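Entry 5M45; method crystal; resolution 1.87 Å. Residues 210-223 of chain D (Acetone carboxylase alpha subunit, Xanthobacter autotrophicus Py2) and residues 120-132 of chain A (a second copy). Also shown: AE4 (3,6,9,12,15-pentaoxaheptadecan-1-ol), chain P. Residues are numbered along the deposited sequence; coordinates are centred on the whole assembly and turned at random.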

# COMPACT_ATOMS: atom_id res chain seq x y z
N ASP D 210 19.15 16.43 -6.19
CA ASP D 210 18.60 16.13 -7.52
C ASP D 210 18.66 14.64 -7.90
O ASP D 210 18.56 14.31 -9.08
CB ASP D 210 19.28 17.03 -8.62
CG ASP D 210 18.80 18.49 -8.60
OD1 ASP D 210 17.86 18.85 -7.81
OD2 ASP D 210 19.33 19.30 -9.39
N THR D 211 18.77 13.77 -6.91
CA THR D 211 19.01 12.34 -7.12
C THR D 211 17.97 11.53 -6.35
O THR D 211 17.82 11.71 -5.14
CB THR D 211 20.41 11.94 -6.64
OG1 THR D 211 21.37 12.80 -7.27
CG2 THR D 211 20.76 10.51 -7.01
N LEU D 212 17.26 10.63 -7.05
CA LEU D 212 16.26 9.78 -6.41
C LEU D 212 16.88 8.68 -5.52
O LEU D 212 17.92 8.08 -5.87
CB LEU D 212 15.33 9.15 -7.47
CG LEU D 212 14.45 10.14 -8.24
CD1 LEU D 212 13.83 9.42 -9.45
CD2 LEU D 212 13.37 10.70 -7.32
N PHE D 213 16.28 8.43 -4.36
CA PHE D 213 16.82 7.45 -3.42
C PHE D 213 16.51 6.02 -3.89
O PHE D 213 15.39 5.72 -4.31
CB PHE D 213 16.23 7.61 -2.00
CG PHE D 213 16.47 8.96 -1.34
CD1 PHE D 213 17.67 9.58 -1.39
CD2 PHE D 213 15.45 9.54 -0.58
CE1 PHE D 213 17.89 10.82 -0.72
CE2 PHE D 213 15.65 10.77 0.07
CZ PHE D 213 16.87 11.40 0.01
N ARG D 214 17.49 5.12 -3.75
CA ARG D 214 17.33 3.74 -4.23
C ARG D 214 16.22 2.94 -3.49
O ARG D 214 15.52 2.13 -4.11
CB ARG D 214 18.65 2.98 -4.17
CG ARG D 214 18.67 1.74 -5.05
CD ARG D 214 19.85 0.80 -4.77
NE ARG D 214 21.16 1.45 -4.73
CZ ARG D 214 21.96 1.70 -5.77
NH1 ARG D 214 23.13 2.29 -5.54
NH2 ARG D 214 21.61 1.36 -7.03
N ASP D 215 16.08 3.15 -2.17
CA ASP D 215 15.00 2.47 -1.41
C ASP D 215 13.62 2.83 -1.94
O ASP D 215 12.77 1.94 -2.08
CB ASP D 215 15.13 2.66 0.12
CG ASP D 215 15.22 4.14 0.56
OD1 ASP D 215 15.75 4.96 -0.21
OD2 ASP D 215 14.76 4.45 1.69
N TRP D 216 13.41 4.10 -2.26
CA TRP D 216 12.16 4.56 -2.94
C TRP D 216 11.98 3.89 -4.31
O TRP D 216 10.88 3.40 -4.62
CB TRP D 216 12.17 6.10 -3.12
CG TRP D 216 11.28 6.62 -4.22
CD1 TRP D 216 11.68 7.07 -5.44
CD2 TRP D 216 9.85 6.68 -4.22
NE1 TRP D 216 10.58 7.44 -6.21
CE2 TRP D 216 9.45 7.22 -5.47
CE3 TRP D 216 8.85 6.35 -3.27
CZ2 TRP D 216 8.09 7.45 -5.80
CZ3 TRP D 216 7.51 6.56 -3.61
CH2 TRP D 216 7.14 7.13 -4.85
N LEU D 217 13.05 3.86 -5.11
CA LEU D 217 12.97 3.28 -6.45
C LEU D 217 12.57 1.80 -6.42
O LEU D 217 11.61 1.41 -7.10
CB LEU D 217 14.31 3.48 -7.23
CG LEU D 217 14.68 4.93 -7.60
CD1 LEU D 217 16.13 5.00 -8.07
CD2 LEU D 217 13.73 5.56 -8.65
N HIS D 218 13.26 0.99 -5.59
CA HIS D 218 12.96 -0.43 -5.48
C HIS D 218 11.53 -0.71 -4.95
O HIS D 218 10.82 -1.57 -5.46
CB HIS D 218 14.02 -1.17 -4.62
CG HIS D 218 15.34 -1.42 -5.31
ND1 HIS D 218 16.06 -2.58 -5.13
CD2 HIS D 218 16.07 -0.66 -6.15
CE1 HIS D 218 17.17 -2.55 -5.87
NE2 HIS D 218 17.21 -1.39 -6.49
N GLU D 219 11.11 0.04 -3.94
CA GLU D 219 9.79 -0.17 -3.33
C GLU D 219 8.63 0.21 -4.26
O GLU D 219 7.73 -0.62 -4.53
CB GLU D 219 9.69 0.62 -2.03
CG GLU D 219 8.43 0.36 -1.22
CD GLU D 219 8.36 1.23 0.03
OE1 GLU D 219 9.08 0.89 1.05
OE2 GLU D 219 7.67 2.27 -0.07
N SER D 220 8.66 1.43 -4.75
CA SER D 220 7.64 1.95 -5.62
C SER D 220 7.42 1.06 -6.85
O SER D 220 6.28 0.72 -7.19
CB SER D 220 7.92 3.41 -6.01
OG SER D 220 9.13 3.59 -6.72
N GLN D 221 8.54 0.60 -7.45
CA GLN D 221 8.48 -0.13 -8.68
C GLN D 221 7.85 -1.52 -8.57
O GLN D 221 7.31 -2.02 -9.57
CB GLN D 221 9.87 -0.18 -9.33
CG GLN D 221 10.25 1.19 -9.89
CD GLN D 221 11.72 1.42 -10.17
OE1 GLN D 221 12.53 0.50 -10.27
NE2 GLN D 221 12.08 2.70 -10.28
N ARG D 222 7.92 -2.13 -7.39
CA ARG D 222 7.28 -3.44 -7.13
C ARG D 222 5.86 -3.37 -6.53
O ARG D 222 5.21 -4.40 -6.33
CB ARG D 222 8.18 -4.31 -6.21
CG ARG D 222 8.24 -3.86 -4.76
CD ARG D 222 9.33 -4.59 -3.94
NE ARG D 222 10.65 -4.39 -4.55
CZ ARG D 222 11.72 -5.16 -4.40
NH1 ARG D 222 12.79 -4.92 -5.13
NH2 ARG D 222 11.75 -6.19 -3.56
N MET D 223 5.35 -2.16 -6.27
CA MET D 223 3.99 -2.00 -5.75
C MET D 223 2.96 -1.66 -6.87
O MET D 223 1.80 -1.33 -6.55
CB MET D 223 3.96 -0.92 -4.65
CG MET D 223 4.75 -1.23 -3.39
SD MET D 223 4.55 -2.91 -2.73
CE MET D 223 2.81 -2.92 -2.25
C2 AE4 P . 27.06 -25.44 -1.84
C3 AE4 P . 27.40 -23.95 -1.94
O4 AE4 P . 27.86 -23.48 -0.68
C5 AE4 P . 28.63 -22.27 -0.71
C6 AE4 P . 28.48 -21.50 0.62
O7 AE4 P . 27.69 -20.31 0.48
C8 AE4 P . 26.30 -20.57 0.28
C9 AE4 P . 25.56 -19.26 0.06
C11 AE4 P . 23.72 -19.24 1.61
O10 AE4 P . 25.05 -18.80 1.31
C12 AE4 P . 23.68 -19.72 3.05
O13 AE4 P . 23.45 -18.62 3.94
C14 AE4 P . 22.84 -19.04 5.16
C15 AE4 P . 22.80 -17.88 6.14
O16 AE4 P . 21.81 -16.95 5.71
C17 AE4 P . 20.55 -17.08 6.37
C18 AE4 P . 19.69 -15.91 5.92
O19 AE4 P . 20.35 -14.66 6.24
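Chain A (120-132) KYMIENNWEANPG

Chain A reaches chain D as the last turn of a helix, residues 120-124, followed by an irregular segment in which Asn A126 adopts positive phi (63/42) and a cis peptide bond precedes Pro A131. The register rests on two CA pairs. Phe D213 CA lies 5.4 Å from Pro A131 CA, and Arg D214 CA lies 5.7 Å from Asn A130 CA. Tyr A121 lies farther along the chain D helix, beside His D218 and Arg D222, so chain A runs from the later part of that helix back toward its start.

At that start, the amide of Asn A130 uses both its ends. Asn A130 OD1 accepts from Arg D214 N (2.8 Å, 160°), supplying an acceptor to a first-turn amide that has no carbonyl within the helix to bond, while Asn A130 ND2 donates to Leu D212 O (3.1 Å, 168°).

Arg D214, with 115 Å² of the whole residue covered, sends its side chain along the loop. Arg D214 NE donates to Asn A130 O (3.0 Å, 145°). Bonds to Asn A126 O from Arg D214 NE (3.3 Å, 124°) and Arg D214 NH1 (3.0 Å, 129°) are weak by angle, and Asn A125 O, although 3.1 Å from Arg D214 NE, is too poorly aligned to count as an acceptor. Arg D214 NH2 is satisfied elsewhere in the structure.

Farther along, Tyr A121 OH receives a hydrogen bond from Arg D222 NH1 (2.9 Å, 138°) and shares another with His D218 ND1 (2.8 Å), whose direction the geometry leaves open. Arg D222 NE is tied back to His D218 O at 3.0 Å. Trp A127 points its edge at the His D218 face; the Trp A127 six-membered ring and the His D218 ring have centroids 5.3 Å apart and planes at 86°. Trp A127 CZ2 also packs 3.7 Å from Asp D215 CB. Asp D215 OD1, 3.8 Å from Pro A131 CG, is buried without a modelled partner.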

# COMPACT_ATOMS: atom_id res chain seq x y z
N LYS A 120 21.44 -8.54 3.80
CA LYS A 120 22.17 -9.01 2.63
C LYS A 120 21.61 -8.42 1.30
O LYS A 120 22.38 -8.17 0.36
CB LYS A 120 22.23 -10.55 2.60
CG LYS A 120 23.06 -11.13 3.74
CD LYS A 120 22.80 -12.61 4.02
CE LYS A 120 23.40 -13.02 5.35
NZ LYS A 120 23.21 -14.45 5.66
N TYR A 121 20.29 -8.19 1.23
CA TYR A 121 19.71 -7.49 0.09
C TYR A 121 20.30 -6.05 -0.06
O TYR A 121 20.63 -5.61 -1.17
CB TYR A 121 18.17 -7.43 0.19
CG TYR A 121 17.48 -6.84 -1.04
CD1 TYR A 121 17.18 -7.65 -2.14
CD2 TYR A 121 17.17 -5.49 -1.12
CE1 TYR A 121 16.55 -7.12 -3.26
CE2 TYR A 121 16.52 -4.95 -2.24
CZ TYR A 121 16.22 -5.76 -3.31
OH TYR A 121 15.62 -5.26 -4.43
N MET A 122 20.40 -5.33 1.05
CA MET A 122 21.06 -4.01 1.06
C MET A 122 22.51 -4.08 0.60
O MET A 122 22.99 -3.23 -0.19
CB MET A 122 20.94 -3.31 2.44
CG MET A 122 19.50 -2.98 2.86
SD MET A 122 19.33 -1.88 4.29
CE MET A 122 19.51 -2.99 5.66
N ILE A 123 23.22 -5.08 1.07
CA ILE A 123 24.63 -5.31 0.68
C ILE A 123 24.72 -5.52 -0.85
O ILE A 123 25.45 -4.82 -1.54
CB ILE A 123 25.23 -6.51 1.44
CG1 ILE A 123 25.32 -6.17 2.93
CG2 ILE A 123 26.61 -6.86 0.88
CD1 ILE A 123 25.83 -7.28 3.83
N GLU A 124 23.92 -6.44 -1.36
CA GLU A 124 23.97 -6.86 -2.75
C GLU A 124 23.43 -5.83 -3.74
O GLU A 124 23.77 -5.89 -4.93
CB GLU A 124 23.16 -8.13 -2.86
CG GLU A 124 23.43 -8.98 -4.05
CD GLU A 124 24.84 -9.58 -4.15
OE1 GLU A 124 24.96 -10.34 -5.13
OE2 GLU A 124 25.86 -9.35 -3.41
N ASN A 125 22.58 -4.91 -3.29
CA ASN A 125 21.99 -3.89 -4.16
C ASN A 125 22.58 -2.46 -3.97
O ASN A 125 22.03 -1.47 -4.47
CB ASN A 125 20.49 -3.89 -3.99
CG ASN A 125 19.85 -5.13 -4.61
OD1 ASN A 125 19.51 -5.11 -5.80
ND2 ASN A 125 19.76 -6.21 -3.84
N ASN A 126 23.72 -2.38 -3.28
CA ASN A 126 24.51 -1.15 -3.20
C ASN A 126 23.78 0.00 -2.50
O ASN A 126 23.88 1.19 -2.90
CB ASN A 126 25.06 -0.75 -4.56
CG ASN A 126 26.28 0.18 -4.47
OD1 ASN A 126 26.83 0.40 -3.42
ND2 ASN A 126 26.72 0.68 -5.62
N TRP A 127 23.09 -0.34 -1.41
CA TRP A 127 22.61 0.64 -0.46
C TRP A 127 23.75 1.53 0.07
O TRP A 127 23.51 2.68 0.44
CB TRP A 127 21.93 -0.04 0.73
CG TRP A 127 20.42 0.02 0.78
CD1 TRP A 127 19.68 0.47 1.84
CD2 TRP A 127 19.47 -0.42 -0.20
NE1 TRP A 127 18.34 0.37 1.58
CE2 TRP A 127 18.17 -0.20 0.35
CE3 TRP A 127 19.57 -0.96 -1.47
CZ2 TRP A 127 16.99 -0.49 -0.35
CZ3 TRP A 127 18.39 -1.28 -2.17
CH2 TRP A 127 17.11 -1.03 -1.59
N GLU A 128 24.98 1.00 0.11
CA GLU A 128 26.14 1.79 0.55
C GLU A 128 26.33 3.07 -0.28
O GLU A 128 26.62 4.13 0.29
CB GLU A 128 27.43 0.92 0.54
CG GLU A 128 28.71 1.62 0.97
CD GLU A 128 29.87 0.64 1.23
OE1 GLU A 128 29.60 -0.61 1.21
OE2 GLU A 128 31.03 1.12 1.44
N ALA A 129 26.16 3.00 -1.60
CA ALA A 129 26.31 4.18 -2.45
C ALA A 129 25.03 5.05 -2.49
O ALA A 129 25.16 6.25 -2.65
CB ALA A 129 26.72 3.79 -3.87
N ASN A 130 23.84 4.45 -2.37
CA ASN A 130 22.56 5.20 -2.34
C ASN A 130 21.49 4.25 -1.75
O ASN A 130 21.29 3.15 -2.31
CB ASN A 130 22.21 5.63 -3.76
CG ASN A 130 20.84 6.30 -3.89
OD1 ASN A 130 20.00 6.24 -3.04
ND2 ASN A 130 20.63 6.94 -5.02
N PRO A 131 20.82 4.61 -0.64
CA PRO A 131 20.81 5.96 -0.02
C PRO A 131 21.91 6.25 0.99
O PRO A 131 21.85 7.30 1.65
CB PRO A 131 19.46 5.98 0.71
CG PRO A 131 19.30 4.52 1.13
CD PRO A 131 19.84 3.72 -0.01
N GLY A 132 22.90 5.36 1.09
CA GLY A 132 23.97 5.45 2.10
C GLY A 132 23.62 4.74 3.39
O GLY A 132 22.43 4.66 3.76